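Local coordinates for sensor protein PfeS (Pseudomonas aeruginosa, PDB 3KYZ) that serves as the membrane-bound sensor histidine kinase of the PfeR/PfeS two-component system, here as its sensor domain, and may activate PfeR by phosphorylation, at residues A[42-56]-A[66-80]. Sequence-based numbering, arbitrary orientation.
Sequences AERFRKELSAKEDTW and SLGSTPLSAEESSHL
Glu43, on helix 17-53, comes nearest segment 66-80 at Gly68, CA to CA 4.4 Å, while at the far end Trp56 and Glu76 stay 9.3 Å apart by the same measure. In this Cache-clan sensor domain, predicted to be periplasmic, the contact ties the long helix 17-53 and Trp56, just before strand 57-60, to the loop and short helix 74-77 that follow. Gly68, lacking a side chain, lets the Glu43 carboxylate come close to the backbone; bent at chi2 (76°), that glutamate accepts from Thr70 N through OE1 and from Thr70 OG1 through OE2 (2.7 Å), both donors standing above its plane. Arg46 is long enough to span the gap: its extended chain carries NH2 to Glu76 OE2 in a 2.7 Å salt bridge, and its NH1 donates to two waters, which link it to Thr70 O and to Pro71 O. The oxygens of Glu76 divide the work: OE2 takes Arg46 and Trp56, while Ser73 N holds OE1. Ser73 OG caps helix 74-77 by accepting from Glu76 N, completing a capping box. Trp56 offers a flat surface and an N-H: the edge of His79 meets its face in a T-shaped stack, planes at 88°, with Tyr100 stacked on His79 in turn. In the indole plane, NE1 donates almost straight (166°) to the anti lone pair of Glu76 OE2 at 2.9 Å.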
loop_
_atom_site.group_PDB
_atom_site.type_symbol
_atom_site.label_atom_id
_atom_site.label_comp_id
_atom_site.label_asym_id
_atom_site.label_seq_id
_atom_site.Cartn_x
_atom_site.Cartn_y
_atom_site.Cartn_z
ATOM N N ALA A 42 -14.827 -0.553 -15.312
ATOM C CA ALA A 42 -14.068 -0.020 -14.190
ATOM C C ALA A 42 -13.724 1.451 -14.427
ATOM O O ALA A 42 -13.779 2.270 -13.507
ATOM C CB ALA A 42 -12.808 -0.840 -13.967
ATOM N N GLU A 43 -13.381 1.786 -15.664
ATOM C CA GLU A 43 -12.998 3.151 -16.004
ATOM C C GLU A 43 -14.182 4.099 -15.813
ATOM O O GLU A 43 -14.061 5.148 -15.180
ATOM C CB GLU A 43 -12.493 3.217 -17.445
ATOM C CG GLU A 43 -11.934 4.570 -17.843
ATOM C CD GLU A 43 -10.555 4.819 -17.271
ATOM O OE1 GLU A 43 -9.962 3.873 -16.709
ATOM O OE2 GLU A 43 -10.059 5.961 -17.393
ATOM N N ARG A 44 -15.335 3.721 -16.352
ATOM C CA ARG A 44 -16.519 4.560 -16.222
ATOM C C ARG A 44 -16.950 4.691 -14.766
ATOM O O ARG A 44 -17.306 5.785 -14.321
ATOM C CB ARG A 44 -17.671 4.036 -17.078
ATOM C CG ARG A 44 -18.901 4.929 -17.042
ATOM C CD ARG A 44 -19.919 4.511 -18.089
ATOM N NE ARG A 44 -20.215 3.085 -18.011
ATOM C CZ ARG A 44 -21.107 2.551 -17.186
ATOM N NH1 ARG A 44 -21.308 1.240 -17.188
ATOM N NH2 ARG A 44 -21.798 3.326 -16.358
ATOM N N PHE A 45 -16.902 3.588 -14.024
ATOM C CA PHE A 45 -17.300 3.629 -12.621
ATOM C C PHE A 45 -16.392 4.566 -11.821
ATOM O O PHE A 45 -16.856 5.371 -11.018
ATOM C CB PHE A 45 -17.311 2.235 -11.988
ATOM C CG PHE A 45 -17.743 2.246 -10.558
ATOM C CD1 PHE A 45 -19.086 2.168 -10.230
ATOM C CD2 PHE A 45 -16.812 2.393 -9.540
ATOM C CE1 PHE A 45 -19.491 2.203 -8.905
ATOM C CE2 PHE A 45 -17.216 2.431 -8.216
ATOM C CZ PHE A 45 -18.552 2.333 -7.897
ATOM N N ARG A 46 -15.093 4.444 -12.040
ATOM C CA ARG A 46 -14.125 5.292 -11.370
ATOM C C ARG A 46 -14.422 6.779 -11.598
ATOM O O ARG A 46 -14.444 7.581 -10.660
ATOM C CB ARG A 46 -12.728 4.948 -11.885
ATOM C CG ARG A 46 -11.676 5.846 -11.371
ATOM C CD ARG A 46 -10.344 5.556 -12.020
ATOM N NE ARG A 46 -9.341 6.244 -11.243
ATOM C CZ ARG A 46 -8.068 6.384 -11.575
ATOM N NH1 ARG A 46 -7.592 5.872 -12.709
ATOM N NH2 ARG A 46 -7.276 7.052 -10.754
ATOM N N LYS A 47 -14.678 7.138 -12.849
ATOM C CA LYS A 47 -14.980 8.524 -13.199
ATOM C C LYS A 47 -16.276 9.003 -12.534
ATOM O O LYS A 47 -16.339 10.111 -11.997
ATOM C CB LYS A 47 -15.081 8.669 -14.715
ATOM C CG LYS A 47 -13.750 8.566 -15.456
ATOM C CD LYS A 47 -13.988 8.698 -16.953
ATOM C CE LYS A 47 -12.729 8.457 -17.761
ATOM N NZ LYS A 47 -13.078 8.228 -19.196
ATOM N N GLU A 48 -17.310 8.172 -12.586
ATOM C CA GLU A 48 -18.610 8.533 -12.025
ATOM C C GLU A 48 -18.535 8.720 -10.511
ATOM O O GLU A 48 -19.081 9.687 -9.963
ATOM C CB GLU A 48 -19.665 7.470 -12.366
ATOM C CG GLU A 48 -20.040 7.400 -13.844
ATOM C CD GLU A 48 -20.920 6.200 -14.165
ATOM O OE1 GLU A 48 -21.131 5.359 -13.266
ATOM O OE2 GLU A 48 -21.400 6.093 -15.314
ATOM N N LEU A 49 -17.863 7.798 -9.830
ATOM C CA LEU A 49 -17.786 7.876 -8.376
ATOM C C LEU A 49 -16.930 9.059 -7.943
ATOM O O LEU A 49 -17.257 9.758 -6.985
ATOM C CB LEU A 49 -17.251 6.578 -7.774
ATOM C CG LEU A 49 -17.210 6.543 -6.244
ATOM C CD1 LEU A 49 -18.598 6.824 -5.666
ATOM C CD2 LEU A 49 -16.676 5.199 -5.744
ATOM N N SER A 50 -15.826 9.273 -8.649
ATOM C CA SER A 50 -14.958 10.400 -8.362
ATOM C C SER A 50 -15.716 11.723 -8.472
ATOM O O SER A 50 -15.566 12.613 -7.633
ATOM C CB SER A 50 -13.758 10.402 -9.306
ATOM O OG SER A 50 -12.905 11.474 -8.985
ATOM N N ALA A 51 -16.525 11.853 -9.513
ATOM C CA ALA A 51 -17.296 13.078 -9.710
ATOM C C ALA A 51 -18.374 13.223 -8.643
ATOM O O ALA A 51 -18.595 14.308 -8.102
ATOM C CB ALA A 51 -17.917 13.098 -11.096
ATOM N N LYS A 52 -19.057 12.124 -8.348
ATOM C CA LYS A 52 -20.142 12.164 -7.376
ATOM C C LYS A 52 -19.650 12.589 -5.994
ATOM O O LYS A 52 -20.254 13.442 -5.351
ATOM C CB LYS A 52 -20.832 10.807 -7.270
ATOM C CG LYS A 52 -21.995 10.812 -6.294
ATOM C CD LYS A 52 -22.602 9.429 -6.110
ATOM C CE LYS A 52 -23.742 9.478 -5.108
ATOM N NZ LYS A 52 -24.233 8.117 -4.837
ATOM N N GLU A 53 -18.547 11.991 -5.552
ATOM C CA GLU A 53 -18.049 12.200 -4.195
ATOM C C GLU A 53 -16.949 13.249 -4.130
ATOM O O GLU A 53 -16.399 13.511 -3.059
ATOM C CB GLU A 53 -17.551 10.879 -3.603
ATOM C CG GLU A 53 -18.666 9.887 -3.295
ATOM C CD GLU A 53 -19.497 10.279 -2.093
ATOM O OE1 GLU A 53 -19.146 11.265 -1.400
ATOM O OE2 GLU A 53 -20.508 9.588 -1.836
ATOM N N ASP A 54 -16.627 13.836 -5.279
ATOM C CA ASP A 54 -15.616 14.885 -5.368
ATOM C C ASP A 54 -14.338 14.450 -4.659
ATOM O O ASP A 54 -13.812 15.158 -3.797
ATOM C CB ASP A 54 -16.147 16.196 -4.771
ATOM C CG ASP A 54 -15.239 17.378 -5.056
ATOM O OD1 ASP A 54 -14.476 17.319 -6.046
ATOM O OD2 ASP A 54 -15.292 18.369 -4.292
ATOM N N THR A 55 -13.840 13.274 -5.028
ATOM C CA THR A 55 -12.683 12.714 -4.355
ATOM C C THR A 55 -11.967 11.728 -5.266
ATOM O O THR A 55 -12.548 11.231 -6.244
ATOM C CB THR A 55 -13.095 12.012 -3.043
ATOM O OG1 THR A 55 -11.933 11.788 -2.236
ATOM C CG2 THR A 55 -13.793 10.683 -3.318
ATOM N N TRP A 56 -10.705 11.452 -4.958
ATOM C CA TRP A 56 -9.937 10.504 -5.753
ATOM C C TRP A 56 -10.451 9.073 -5.560
ATOM O O TRP A 56 -10.736 8.647 -4.442
ATOM C CB TRP A 56 -8.451 10.583 -5.412
ATOM C CG TRP A 56 -7.600 9.737 -6.317
ATOM C CD1 TRP A 56 -7.174 10.055 -7.575
ATOM C CD2 TRP A 56 -7.076 8.434 -6.035
ATOM N NE1 TRP A 56 -6.409 9.034 -8.091
ATOM C CE2 TRP A 56 -6.340 8.025 -7.167
ATOM C CE3 TRP A 56 -7.158 7.574 -4.936
ATOM C CZ2 TRP A 56 -5.684 6.797 -7.228
ATOM C CZ3 TRP A 56 -6.507 6.363 -4.997
ATOM C CH2 TRP A 56 -5.777 5.982 -6.135
ATOM N N SER A 66 -4.143 -0.482 -12.015
ATOM C CA SER A 66 -5.507 -0.097 -12.340
ATOM C C SER A 66 -6.247 -1.225 -13.058
ATOM O O SER A 66 -5.697 -1.865 -13.960
ATOM C CB SER A 66 -5.520 1.161 -13.207
ATOM O OG SER A 66 -6.853 1.510 -13.522
ATOM N N LEU A 67 -7.500 -1.456 -12.668
ATOM C CA LEU A 67 -8.391 -2.335 -13.426
ATOM C C LEU A 67 -9.036 -1.611 -14.604
ATOM O O LEU A 67 -9.603 -2.247 -15.490
ATOM C CB LEU A 67 -9.492 -2.909 -12.526
ATOM C CG LEU A 67 -9.047 -3.926 -11.466
ATOM C CD1 LEU A 67 -10.216 -4.301 -10.556
ATOM C CD2 LEU A 67 -8.430 -5.159 -12.110
ATOM N N GLY A 68 -8.968 -0.283 -14.605
ATOM C CA GLY A 68 -9.506 0.497 -15.704
ATOM C C GLY A 68 -8.568 0.572 -16.897
ATOM O O GLY A 68 -7.481 -0.020 -16.895
ATOM N N SER A 69 -8.988 1.299 -17.926
ATOM C CA SER A 69 -8.183 1.430 -19.134
ATOM C C SER A 69 -7.044 2.435 -18.965
ATOM O O SER A 69 -6.070 2.403 -19.713
ATOM C CB SER A 69 -9.056 1.806 -20.337
ATOM O OG SER A 69 -9.833 2.953 -20.048
ATOM N N THR A 70 -7.165 3.327 -17.985
ATOM C CA THR A 70 -6.127 4.320 -17.737
ATOM C C THR A 70 -5.231 3.826 -16.607
ATOM O O THR A 70 -5.718 3.573 -15.511
ATOM C CB THR A 70 -6.730 5.682 -17.333
ATOM O OG1 THR A 70 -7.591 6.167 -18.377
ATOM C CG2 THR A 70 -5.622 6.710 -17.067
ATOM N N PRO A 71 -3.924 3.682 -16.868
ATOM C CA PRO A 71 -3.030 3.200 -15.809
ATOM C C PRO A 71 -2.843 4.234 -14.710
ATOM O O PRO A 71 -3.060 5.438 -14.915
ATOM C CB PRO A 71 -1.690 2.975 -16.522
ATOM C CG PRO A 71 -1.799 3.590 -17.852
ATOM C CD PRO A 71 -3.211 4.026 -18.112
ATOM N N LEU A 72 -2.439 3.765 -13.536
ATOM C CA LEU A 72 -2.111 4.674 -12.449
ATOM C C LEU A 72 -0.773 5.335 -12.715
ATOM O O LEU A 72 0.169 4.686 -13.167
ATOM C CB LEU A 72 -2.019 3.911 -11.130
ATOM C CG LEU A 72 -3.301 3.221 -10.666
ATOM C CD1 LEU A 72 -3.102 2.635 -9.282
ATOM C CD2 LEU A 72 -4.464 4.216 -10.679
ATOM N N SER A 73 -0.683 6.624 -12.420
ATOM C CA SER A 73 0.609 7.297 -12.384
ATOM C C SER A 73 1.370 6.834 -11.143
ATOM O O SER A 73 0.788 6.238 -10.229
ATOM C CB SER A 73 0.416 8.809 -12.330
ATOM O OG SER A 73 -0.140 9.199 -11.086
ATOM N N ALA A 74 2.671 7.096 -11.109
ATOM C CA ALA A 74 3.458 6.783 -9.919
ATOM C C ALA A 74 2.899 7.521 -8.704
ATOM O O ALA A 74 2.856 6.978 -7.600
ATOM C CB ALA A 74 4.920 7.117 -10.131
ATOM N N GLU A 75 2.469 8.763 -8.911
ATOM C CA GLU A 75 1.859 9.539 -7.837
ATOM C C GLU A 75 0.627 8.825 -7.275
ATOM O O GLU A 75 0.427 8.770 -6.060
ATOM C CB GLU A 75 1.496 10.946 -8.324
ATOM C CG GLU A 75 1.096 11.909 -7.210
ATOM C CD GLU A 75 -0.392 11.871 -6.882
ATOM O OE1 GLU A 75 -1.195 11.429 -7.730
ATOM O OE2 GLU A 75 -0.759 12.308 -5.772
ATOM N N GLU A 76 -0.201 8.278 -8.160
ATOM C CA GLU A 76 -1.383 7.543 -7.719
ATOM C C GLU A 76 -1.012 6.251 -7.000
ATOM O O GLU A 76 -1.626 5.897 -5.989
ATOM C CB GLU A 76 -2.303 7.257 -8.902
ATOM C CG GLU A 76 -3.011 8.510 -9.384
ATOM C CD GLU A 76 -3.835 8.274 -10.630
ATOM O OE1 GLU A 76 -3.278 7.790 -11.634
ATOM O OE2 GLU A 76 -5.042 8.585 -10.611
ATOM N N SER A 77 -0.013 5.537 -7.515
ATOM C CA SER A 77 0.445 4.323 -6.841
ATOM C C SER A 77 0.873 4.626 -5.406
ATOM O O SER A 77 0.689 3.798 -4.516
ATOM C CB SER A 77 1.592 3.656 -7.608
ATOM O OG SER A 77 1.116 3.093 -8.824
ATOM N N SER A 78 1.445 5.808 -5.180
ATOM C CA SER A 78 1.904 6.159 -3.835
ATOM C C SER A 78 0.747 6.263 -2.830
ATOM O O SER A 78 0.970 6.184 -1.620
ATOM C CB SER A 78 2.744 7.448 -3.841
ATOM O OG SER A 78 1.940 8.620 -3.911
ATOM N N HIS A 79 -0.479 6.423 -3.329
ATOM C CA HIS A 79 -1.652 6.489 -2.453
ATOM C C HIS A 79 -2.052 5.122 -1.908
ATOM O O HIS A 79 -2.897 5.031 -1.019
ATOM C CB HIS A 79 -2.878 7.019 -3.200
ATOM C CG HIS A 79 -2.691 8.358 -3.837
ATOM N ND1 HIS A 79 -3.542 8.836 -4.811
ATOM C CD2 HIS A 79 -1.765 9.324 -3.637
ATOM C CE1 HIS A 79 -3.142 10.036 -5.190
ATOM N NE2 HIS A 79 -2.064 10.354 -4.496
ATOM N N LEU A 80 -1.485 4.064 -2.475
ATOM C CA LEU A 80 -1.929 2.710 -2.173
ATOM C C LEU A 80 -1.189 2.035 -1.025
ATOM O O LEU A 80 -1.481 0.884 -0.705
ATOM C CB LEU A 80 -1.781 1.829 -3.413
ATOM C CG LEU A 80 -2.514 2.329 -4.662
ATOM C CD1 LEU A 80 -2.243 1.376 -5.823
ATOM C CD2 LEU A 80 -4.023 2.497 -4.400
HETATM O O HOH W 1 -8.264 3.764 -14.560
HETATM O O HOH W 2 -5.025 6.927 -13.447
#